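Local atomic coordinates of malonyl CoA-acyl carrier protein transacylase (Burkholderia pseudomallei 1710b, PDB entry 3EZO), a protein that probably transfers the malonyl group of malonyl-CoA to holo-acyl carrier protein, yielding malonyl-[ACP] and free CoA. Residues A[39-44]-A[111-116]; A[64-69]-A[122-127]; A[71-76]-A[115-120]; A[159-164]-A[208-213]. All coordinates share one frame; numbering follows the deposited sequence.

Contact 1: A[39-44]-A[111-116]; sequences LDEASD and IAFRDA
Glu41 lies stretched between helix 33-46 and the first turn of helix 113-128. Its CG is anti to the backbone N (chi1 175°) and the chain stays extended beyond it, which carries the carboxylate across the gap. There Glu41 OE1 sits in the plane of the Phe113 ring, against its edge, 3.3 Å from Phe113 CD2. The carboxylate plane is turned 84° from that of the ring, and the two side chains lie alongside each other, pointing opposite ways. The other oxygen, Glu41 OE2, rests 3.5 Å from Arg114 CB. Phe113 also has CG anti to its own N, so its ring reaches back toward helix 33-46, where CZ lies 4.5 Å from CB of Ala42. Arg114 starts out the same way but bends at chi2 (59°). Arg114 NE ends 4.3 Å from Asp44 OD2, too far for a salt bridge. Within helix 33-46, the hydroxyl of Ser43 bonds back to Leu39 O, 2.9 Å from OG, an oxygen that also takes the Ser43 N-H. Leu73 and Tyr77 of helix 65-85 touch the Phe113 ring. The positive ring edge suits a carboxylate oxygen, but the charge of Glu41 is met chiefly by its salt bridge to Arg81, while the Arg114-Asp44 pair, both exposed, would add at most a weak long-range attraction.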
# COMPACT_ATOMS: atom_id res chain seq x y z
N LEU A 39 -6.72 -4.58 17.75
CA LEU A 39 -5.41 -5.18 18.11
C LEU A 39 -5.61 -6.54 18.73
O LEU A 39 -4.82 -7.45 18.49
CB LEU A 39 -4.65 -4.28 19.09
CG LEU A 39 -4.18 -3.01 18.44
CD1 LEU A 39 -3.68 -1.94 19.49
CD2 LEU A 39 -3.09 -3.28 17.38
N ASP A 40 -6.68 -6.70 19.51
CA ASP A 40 -6.98 -8.01 20.08
C ASP A 40 -7.33 -9.00 18.99
O ASP A 40 -6.88 -10.15 19.01
CB ASP A 40 -8.11 -7.96 21.10
CG ASP A 40 -7.64 -7.47 22.47
OD1 ASP A 40 -6.55 -7.89 22.91
OD2 ASP A 40 -8.38 -6.69 23.12
N GLU A 41 -8.16 -8.56 18.05
CA GLU A 41 -8.58 -9.45 16.95
C GLU A 41 -7.36 -9.87 16.13
O GLU A 41 -7.20 -11.05 15.78
CB GLU A 41 -9.63 -8.73 16.08
CG GLU A 41 -10.03 -9.54 14.86
CD GLU A 41 -11.22 -8.93 14.02
OE1 GLU A 41 -11.64 -7.75 14.23
OE2 GLU A 41 -11.71 -9.72 13.17
N ALA A 42 -6.51 -8.91 15.81
CA ALA A 42 -5.28 -9.19 15.07
C ALA A 42 -4.37 -10.22 15.80
O ALA A 42 -3.86 -11.19 15.18
CB ALA A 42 -4.51 -7.89 14.76
N SER A 43 -4.20 -10.05 17.11
CA SER A 43 -3.36 -10.99 17.94
C SER A 43 -3.98 -12.37 17.95
O SER A 43 -3.31 -13.42 17.81
CB SER A 43 -3.22 -10.46 19.39
OG SER A 43 -2.65 -9.14 19.40
N ASP A 44 -5.30 -12.40 18.10
CA ASP A 44 -5.97 -13.69 18.05
C ASP A 44 -5.77 -14.36 16.67
O ASP A 44 -5.50 -15.55 16.63
CB ASP A 44 -7.45 -13.55 18.40
CG ASP A 44 -8.23 -14.85 18.15
OD1 ASP A 44 -7.80 -15.92 18.62
OD2 ASP A 44 -9.28 -14.80 17.47
N ILE A 111 -13.68 -8.10 2.01
CA ILE A 111 -12.92 -9.13 2.69
C ILE A 111 -13.07 -8.90 4.20
O ILE A 111 -12.84 -7.80 4.66
CB ILE A 111 -11.41 -9.09 2.31
CG1 ILE A 111 -11.19 -9.32 0.80
CG2 ILE A 111 -10.60 -10.19 3.09
CD1 ILE A 111 -9.69 -9.14 0.33
N ALA A 112 -13.45 -9.90 4.95
CA ALA A 112 -13.56 -9.72 6.40
C ALA A 112 -12.15 -9.49 6.98
O ALA A 112 -11.18 -10.15 6.59
CB ALA A 112 -14.25 -10.95 7.06
N PHE A 113 -12.04 -8.55 7.91
CA PHE A 113 -10.76 -8.26 8.56
C PHE A 113 -10.11 -9.52 9.11
O PHE A 113 -8.93 -9.71 8.92
CB PHE A 113 -10.92 -7.18 9.62
CG PHE A 113 -9.64 -6.81 10.36
CD1 PHE A 113 -8.49 -6.40 9.67
CD2 PHE A 113 -9.59 -6.86 11.75
CE1 PHE A 113 -7.30 -6.05 10.36
CE2 PHE A 113 -8.43 -6.48 12.46
CZ PHE A 113 -7.27 -6.08 11.75
N ARG A 114 -10.91 -10.41 9.69
CA ARG A 114 -10.40 -11.64 10.27
C ARG A 114 -9.77 -12.50 9.19
O ARG A 114 -8.84 -13.23 9.48
CB ARG A 114 -11.54 -12.41 10.98
CG ARG A 114 -11.22 -13.72 11.60
CD ARG A 114 -10.12 -13.59 12.65
NE ARG A 114 -9.71 -14.89 13.19
CZ ARG A 114 -8.86 -15.73 12.60
NH1 ARG A 114 -8.28 -15.43 11.41
NH2 ARG A 114 -8.58 -16.88 13.22
N ASP A 115 -10.29 -12.41 7.95
CA ASP A 115 -9.70 -13.15 6.83
C ASP A 115 -8.52 -12.43 6.23
O ASP A 115 -7.58 -13.06 5.73
CB ASP A 115 -10.72 -13.45 5.72
CG ASP A 115 -11.88 -14.28 6.24
OD1 ASP A 115 -11.69 -14.96 7.29
OD2 ASP A 115 -12.96 -14.25 5.63
N ALA A 116 -8.56 -11.11 6.27
CA ALA A 116 -7.50 -10.32 5.67
C ALA A 116 -6.16 -10.49 6.40
O ALA A 116 -5.09 -10.33 5.81
CB ALA A 116 -7.91 -8.84 5.60

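Contact 2: A[64-69]-A[122-127]; sequences LTTNTQ and FRAQAM
Gln69 leaves helix 65-85 toward helix 113-128, and its side chain runs over Ala124 to end at Arg123. Gln69 CB lies 4.1 Å from the methyl CB of Ala124. With CG anti to the carbonyl carbon (chi1 -71°) and the chain extended beyond it, CG passes over the same methyl, and Gln69 CD comes to 3.7 Å from Ala124 CB. At the tip Gln69 OE1 accepts a hydrogen bond from Arg123 NH1, 2.9 Å long and fairly straight at 156°. The oxygen lies in the guanidinium plane, at its edge, yet NH1 stands above the amide plane, away from the lone-pair directions. OE1 also leans on Arg123 CG, the two chains being roughly perpendicular. Gln69 NE2 lies 3.9 Å from Met127 SD and bonds to Gln18, which helps fix the amide's rotation. The sulfur of Met127 in turn sits over the centre of one guanidinium face, 3.5 Å above the plane of Arg123. Nearer the start of helix 65-85, the Ala124 methyl nests against Thr65 O, 3.4 Å from CB, and Thr66 CG2 touches the backbone of Gln125. Segments 65-69 and 122-127 run roughly antiparallel (144°), their axes approaching to 8.1 Å. Leu99 and Tyr102 of helix 99-107 pack against the extended Arg123, whose NH2 bonds to Gln256 and to the predicted nucleophile Ser98 at the head of that helix.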
# COMPACT_ATOMS: atom_id res chain seq x y z
N LEU A 64 10.16 -6.56 9.83
CA LEU A 64 10.15 -7.79 9.02
C LEU A 64 8.86 -7.76 8.19
O LEU A 64 7.78 -7.60 8.75
CB LEU A 64 10.13 -9.03 9.89
CG LEU A 64 11.27 -9.18 10.91
CD1 LEU A 64 10.99 -10.37 11.79
CD2 LEU A 64 12.60 -9.29 10.18
N THR A 65 8.95 -7.95 6.87
CA THR A 65 7.79 -7.76 5.99
C THR A 65 6.61 -8.65 6.36
O THR A 65 5.47 -8.21 6.25
CB THR A 65 8.15 -7.97 4.50
OG1 THR A 65 8.28 -9.38 4.24
CG2 THR A 65 9.44 -7.23 4.15
N THR A 66 6.87 -9.86 6.83
CA THR A 66 5.82 -10.77 7.32
C THR A 66 5.07 -10.21 8.53
O THR A 66 3.96 -10.68 8.85
CB THR A 66 6.39 -12.18 7.70
OG1 THR A 66 7.73 -12.04 8.23
CG2 THR A 66 6.35 -13.18 6.44
N ASN A 67 5.70 -9.26 9.24
CA ASN A 67 5.03 -8.49 10.29
C ASN A 67 4.50 -7.18 9.75
O ASN A 67 3.39 -6.79 10.08
CB ASN A 67 5.99 -8.13 11.44
CG ASN A 67 6.29 -9.28 12.31
OD1 ASN A 67 5.50 -10.23 12.43
ND2 ASN A 67 7.44 -9.19 12.99
N THR A 68 5.31 -6.49 8.95
CA THR A 68 4.94 -5.16 8.48
C THR A 68 3.57 -5.20 7.74
O THR A 68 2.74 -4.34 7.98
CB THR A 68 6.04 -4.52 7.60
OG1 THR A 68 7.30 -4.62 8.24
CG2 THR A 68 5.74 -3.06 7.35
N GLN A 69 3.33 -6.20 6.88
CA GLN A 69 2.10 -6.20 6.08
C GLN A 69 0.83 -6.37 6.97
O GLN A 69 -0.06 -5.51 6.93
CB GLN A 69 2.18 -7.23 4.93
CG GLN A 69 3.16 -6.77 3.85
CD GLN A 69 3.02 -7.48 2.54
OE1 GLN A 69 1.96 -8.01 2.22
NE2 GLN A 69 4.10 -7.49 1.77
N PHE A 122 0.42 -14.20 4.56
CA PHE A 122 0.77 -15.08 3.45
C PHE A 122 1.34 -14.29 2.25
O PHE A 122 2.38 -14.65 1.70
CB PHE A 122 -0.41 -15.91 3.01
CG PHE A 122 -0.08 -16.84 1.88
CD1 PHE A 122 0.48 -18.09 2.14
CD2 PHE A 122 -0.23 -16.43 0.54
CE1 PHE A 122 0.80 -18.96 1.10
CE2 PHE A 122 0.13 -17.28 -0.49
CZ PHE A 122 0.64 -18.54 -0.21
N ARG A 123 0.67 -13.20 1.87
CA ARG A 123 1.16 -12.35 0.79
C ARG A 123 2.61 -11.94 1.05
O ARG A 123 3.45 -11.98 0.15
CB ARG A 123 0.30 -11.10 0.68
CG ARG A 123 0.81 -10.08 -0.34
CD ARG A 123 -0.20 -8.91 -0.44
NE ARG A 123 0.07 -7.91 -1.50
CZ ARG A 123 0.81 -6.82 -1.36
NH1 ARG A 123 1.47 -6.55 -0.22
NH2 ARG A 123 0.93 -5.99 -2.38
N ALA A 124 2.89 -11.49 2.27
CA ALA A 124 4.26 -11.10 2.64
C ALA A 124 5.23 -12.25 2.42
O ALA A 124 6.30 -12.05 1.81
CB ALA A 124 4.33 -10.58 4.08
N GLN A 125 4.88 -13.44 2.88
CA GLN A 125 5.72 -14.64 2.73
C GLN A 125 5.99 -14.96 1.24
O GLN A 125 7.15 -15.17 0.84
CB GLN A 125 5.08 -15.83 3.48
CG GLN A 125 5.32 -17.27 2.90
CD GLN A 125 6.77 -17.74 3.02
OE1 GLN A 125 7.46 -17.49 4.04
NE2 GLN A 125 7.24 -18.43 1.97
N ALA A 126 4.91 -14.95 0.44
CA ALA A 126 4.96 -15.16 -0.99
C ALA A 126 5.88 -14.19 -1.71
O ALA A 126 6.69 -14.59 -2.52
CB ALA A 126 3.53 -15.09 -1.60
N MET A 127 5.70 -12.90 -1.47
CA MET A 127 6.47 -11.87 -2.13
C MET A 127 7.98 -11.91 -1.73
O MET A 127 8.88 -11.64 -2.56
CB MET A 127 5.89 -10.50 -1.83
CG MET A 127 4.43 -10.28 -2.36
SD MET A 127 3.86 -8.60 -1.93
CE MET A 127 4.74 -7.63 -3.11

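Contact 3: A[71-76]-A[115-120]; sequences VMLTAA and DALPLV
One leucine bump from segment 71-76 of helix 65-85 fills a hollow in segment 115-120 of helix 113-128. Leu73 has CG anti to its backbone N (chi1 174°), pushing the branch straight across, and its CD2 enters a pocket formed by Ala116, Leu117 and Val120. The floor is the backbone and methyl of Ala116: Leu73 CD2 lies 3.7 Å from Ala116 O, and the CB of Ala116 meets both branches of the leucine. One wall is Leu117 CD2, 3.9 Å from Leu73 CD2; another is Val120 CG2, equally far from the same methyl. Leu117 starts out alongside the gap, but its CD2 turns inward and wedges against Thr74 OG1 at 3.4 Å, the two side chains roughly perpendicular. The threonine hydroxyl is not left without a partner by this greasy neighbour, since it bonds to Pro70 O one turn back in its own helix. Pro118 faces away, and lacking an N-H it kinks the helix at its own position. The short segments run close to antiparallel, at 152°, with axes 9.9 Å apart. Thr103 and Leu99 of helix 99-107 touch Leu73 and Val120, while Ala42 of helix 33-46 packs on Thr74 and Leu117. This is the buried apolar packing of antiparallel helices, in the helical part of the acyltransferase fold around its parallel sheet.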
# COMPACT_ATOMS: atom_id res chain seq x y z
N VAL A 71 0.77 -5.75 10.21
CA VAL A 71 0.81 -4.58 11.06
C VAL A 71 0.16 -3.35 10.39
O VAL A 71 -0.58 -2.60 11.05
CB VAL A 71 2.25 -4.24 11.54
CG1 VAL A 71 2.32 -2.80 12.03
CG2 VAL A 71 2.71 -5.25 12.63
N MET A 72 0.44 -3.14 9.11
CA MET A 72 -0.07 -1.96 8.44
C MET A 72 -1.56 -2.07 8.08
O MET A 72 -2.26 -1.06 8.05
CB MET A 72 0.75 -1.58 7.20
CG MET A 72 2.03 -0.85 7.47
SD MET A 72 1.85 0.59 8.51
CE MET A 72 0.74 1.67 7.55
N LEU A 73 -2.01 -3.30 7.83
CA LEU A 73 -3.42 -3.60 7.65
C LEU A 73 -4.16 -3.31 8.97
O LEU A 73 -5.17 -2.62 8.99
CB LEU A 73 -3.59 -5.07 7.26
CG LEU A 73 -5.00 -5.60 7.16
CD1 LEU A 73 -5.56 -5.45 5.75
CD2 LEU A 73 -5.03 -7.07 7.55
N THR A 74 -3.62 -3.84 10.07
CA THR A 74 -4.22 -3.66 11.40
C THR A 74 -4.29 -2.19 11.81
O THR A 74 -5.33 -1.69 12.22
CB THR A 74 -3.43 -4.43 12.44
OG1 THR A 74 -3.45 -5.80 12.09
CG2 THR A 74 -4.02 -4.23 13.85
N ALA A 75 -3.17 -1.48 11.67
CA ALA A 75 -3.06 -0.11 12.16
C ALA A 75 -3.97 0.83 11.40
O ALA A 75 -4.69 1.65 12.00
CB ALA A 75 -1.58 0.38 12.10
N ALA A 76 -3.94 0.70 10.08
CA ALA A 76 -4.82 1.50 9.22
C ALA A 76 -6.26 1.12 9.40
O ALA A 76 -7.11 2.01 9.49
CB ALA A 76 -4.38 1.45 7.76
N ASP A 115 -10.29 -12.41 7.95
CA ASP A 115 -9.70 -13.15 6.83
C ASP A 115 -8.52 -12.43 6.23
O ASP A 115 -7.58 -13.06 5.73
CB ASP A 115 -10.72 -13.45 5.72
CG ASP A 115 -11.88 -14.28 6.24
OD1 ASP A 115 -11.69 -14.96 7.29
OD2 ASP A 115 -12.96 -14.25 5.63
N ALA A 116 -8.56 -11.11 6.27
CA ALA A 116 -7.50 -10.32 5.67
C ALA A 116 -6.16 -10.49 6.40
O ALA A 116 -5.09 -10.33 5.81
CB ALA A 116 -7.91 -8.84 5.60
N LEU A 117 -6.22 -10.85 7.67
CA LEU A 117 -5.02 -10.93 8.49
C LEU A 117 -4.07 -12.05 8.02
O LEU A 117 -2.95 -11.75 7.62
CB LEU A 117 -5.42 -11.00 9.99
CG LEU A 117 -5.86 -9.67 10.60
CD1 LEU A 117 -6.82 -9.89 11.79
CD2 LEU A 117 -4.66 -8.78 10.98
N PRO A 118 -4.51 -13.33 7.99
CA PRO A 118 -3.60 -14.36 7.48
C PRO A 118 -3.35 -14.22 5.96
O PRO A 118 -2.32 -14.68 5.46
CB PRO A 118 -4.31 -15.66 7.83
CG PRO A 118 -5.82 -15.26 7.95
CD PRO A 118 -5.79 -13.88 8.48
N LEU A 119 -4.23 -13.52 5.24
CA LEU A 119 -4.04 -13.33 3.80
C LEU A 119 -2.82 -12.47 3.56
O LEU A 119 -2.00 -12.81 2.72
CB LEU A 119 -5.30 -12.71 3.16
CG LEU A 119 -5.26 -12.14 1.71
CD1 LEU A 119 -4.78 -13.14 0.63
CD2 LEU A 119 -6.67 -11.57 1.33
N VAL A 120 -2.68 -11.35 4.28
CA VAL A 120 -1.56 -10.46 4.05
C VAL A 120 -0.27 -10.99 4.66
O VAL A 120 0.81 -10.72 4.13
CB VAL A 120 -1.83 -9.00 4.45
CG1 VAL A 120 -3.12 -8.54 3.80
CG2 VAL A 120 -1.86 -8.84 6.00

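Contact 4: A[159-164]-A[208-213]; sequences TGVVEA and SSLLKP
Glu163 OE1 is gripped by one bond, from the backbone N-H of Ser209, which meets its syn lone pair, 2.9 Å from Ser209 N and nearly straight at 163°. Its partner oxygen, Glu163 OE2, likewise takes one: Ser209 OG lies 2.7 Å away and donates its hydroxyl from above the carboxylate plane. One serine thus bonds to both oxygens, which fixes the rotation of the carboxylate. Two torsions bring the groups together. Glu163 carries CG anti to the carbonyl carbon (chi1 -66°) and extends from strand 162-169 to the far segment, while Ser209 places OG between its N and carbonyl carbon (chi1 59°), on the side of its own N-H. Glu163 OE1 also rests against Ser208, 3.3 Å from Ser208 CA. Beside this polar pair Val161 and Leu210 reach tip to tip, CG1 to CD2 at 4.2 Å. Ser208 OG has its stronger partner in Pro205 O, and the bond it accepts from Leu210 N is weak. The contact joins the start of edge strand 162-169 of the antiparallel sheet to the turn that follows His207, a predicted active-site residue. At the protein surface, the paired bonds would stabilise a negative Glu163 through a backbone N-H and a hydroxyl, without a positive side chain from either segment.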
# COMPACT_ATOMS: atom_id res chain seq x y z
N THR A 159 21.32 -5.00 -19.06
CA THR A 159 22.14 -5.58 -17.98
C THR A 159 21.37 -6.50 -17.06
O THR A 159 21.97 -7.19 -16.25
CB THR A 159 22.84 -4.52 -17.12
OG1 THR A 159 21.87 -3.78 -16.34
CG2 THR A 159 23.61 -3.58 -17.98
N GLY A 160 20.05 -6.55 -17.22
CA GLY A 160 19.17 -7.35 -16.38
C GLY A 160 17.80 -6.65 -16.35
O GLY A 160 17.71 -5.43 -16.46
N VAL A 161 16.74 -7.43 -16.17
CA VAL A 161 15.36 -6.91 -16.11
C VAL A 161 15.24 -5.84 -15.05
O VAL A 161 15.76 -6.01 -13.95
CB VAL A 161 14.35 -8.05 -15.87
CG1 VAL A 161 12.97 -7.55 -15.55
CG2 VAL A 161 14.33 -8.97 -17.10
N VAL A 162 14.60 -4.73 -15.41
CA VAL A 162 14.30 -3.65 -14.48
C VAL A 162 13.15 -2.88 -15.05
O VAL A 162 13.07 -2.64 -16.28
CB VAL A 162 15.55 -2.72 -14.19
CG1 VAL A 162 16.19 -2.20 -15.49
CG2 VAL A 162 15.21 -1.61 -13.24
N GLU A 163 12.22 -2.50 -14.17
CA GLU A 163 10.93 -1.93 -14.58
C GLU A 163 10.50 -0.81 -13.65
O GLU A 163 10.90 -0.81 -12.50
CB GLU A 163 9.83 -3.01 -14.54
CG GLU A 163 10.02 -4.14 -15.57
CD GLU A 163 9.24 -5.42 -15.22
OE1 GLU A 163 8.64 -5.51 -14.11
OE2 GLU A 163 9.25 -6.34 -16.08
N ALA A 164 9.67 0.10 -14.14
CA ALA A 164 9.08 1.16 -13.31
C ALA A 164 7.81 0.58 -12.67
O ALA A 164 6.88 0.19 -13.37
CB ALA A 164 8.81 2.40 -14.11
N SER A 208 7.64 -6.11 -9.73
CA SER A 208 8.26 -6.49 -11.01
C SER A 208 7.75 -7.84 -11.50
O SER A 208 7.24 -8.66 -10.73
CB SER A 208 9.79 -6.54 -10.91
OG SER A 208 10.25 -7.74 -10.30
N SER A 209 7.87 -8.04 -12.81
CA SER A 209 7.53 -9.32 -13.43
C SER A 209 8.30 -10.49 -12.85
O SER A 209 7.86 -11.63 -12.96
CB SER A 209 7.75 -9.24 -14.95
OG SER A 209 9.10 -8.90 -15.26
N LEU A 210 9.46 -10.24 -12.22
CA LEU A 210 10.18 -11.30 -11.51
C LEU A 210 9.40 -11.91 -10.36
O LEU A 210 9.67 -13.03 -9.95
CB LEU A 210 11.53 -10.84 -11.02
CG LEU A 210 12.40 -10.14 -12.05
CD1 LEU A 210 13.75 -9.86 -11.35
CD2 LEU A 210 12.51 -11.01 -13.24
N LEU A 211 8.39 -11.19 -9.87
CA LEU A 211 7.59 -11.70 -8.77
C LEU A 211 6.43 -12.59 -9.20
O LEU A 211 5.59 -12.91 -8.36
CB LEU A 211 7.11 -10.56 -7.87
CG LEU A 211 7.49 -10.76 -6.38
CD1 LEU A 211 8.98 -10.50 -6.12
CD2 LEU A 211 6.65 -9.90 -5.46
N LYS A 212 6.36 -13.04 -10.46
CA LYS A 212 5.26 -13.89 -10.90
C LYS A 212 4.97 -15.07 -9.95
O LYS A 212 3.80 -15.45 -9.78
CB LYS A 212 5.52 -14.45 -12.29
CG LYS A 212 4.54 -15.52 -12.76
CD LYS A 212 5.00 -16.20 -14.04
CE LYS A 212 4.12 -17.37 -14.46
NZ LYS A 212 4.11 -18.53 -13.58
N PRO A 213 6.03 -15.70 -9.38
CA PRO A 213 5.74 -16.84 -8.51
C PRO A 213 4.91 -16.45 -7.28
O PRO A 213 4.09 -17.22 -6.86
CB PRO A 213 7.13 -17.37 -8.13
CG PRO A 213 8.06 -16.88 -9.26
CD PRO A 213 7.48 -15.60 -9.73

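Contacts 1, 2 and 3 follow helix 113-128 along its length. Contacts 2 and 3 both join it to helix 65-85, and 3 is nested inside the loop that 2 closes; contact 1 brings in helix 33-46 instead and touches 3 where Phe113 meets Leu73 and Ala42 meets Thr74. Contact 3 is wholly buried and almost entirely apolar. Contact 2, partly buried, places a polar bond beside the predicted catalytic residues, whereas contact 1, also partly buried, mixes ring packing with a carboxylate paired to outside Arg81 and one loose charge pair. Contact 4 stands apart at the surface of the antiparallel-sheet region, relies on carboxylate hydrogen bonds, and meets contact 2 through Leu211 against Met127.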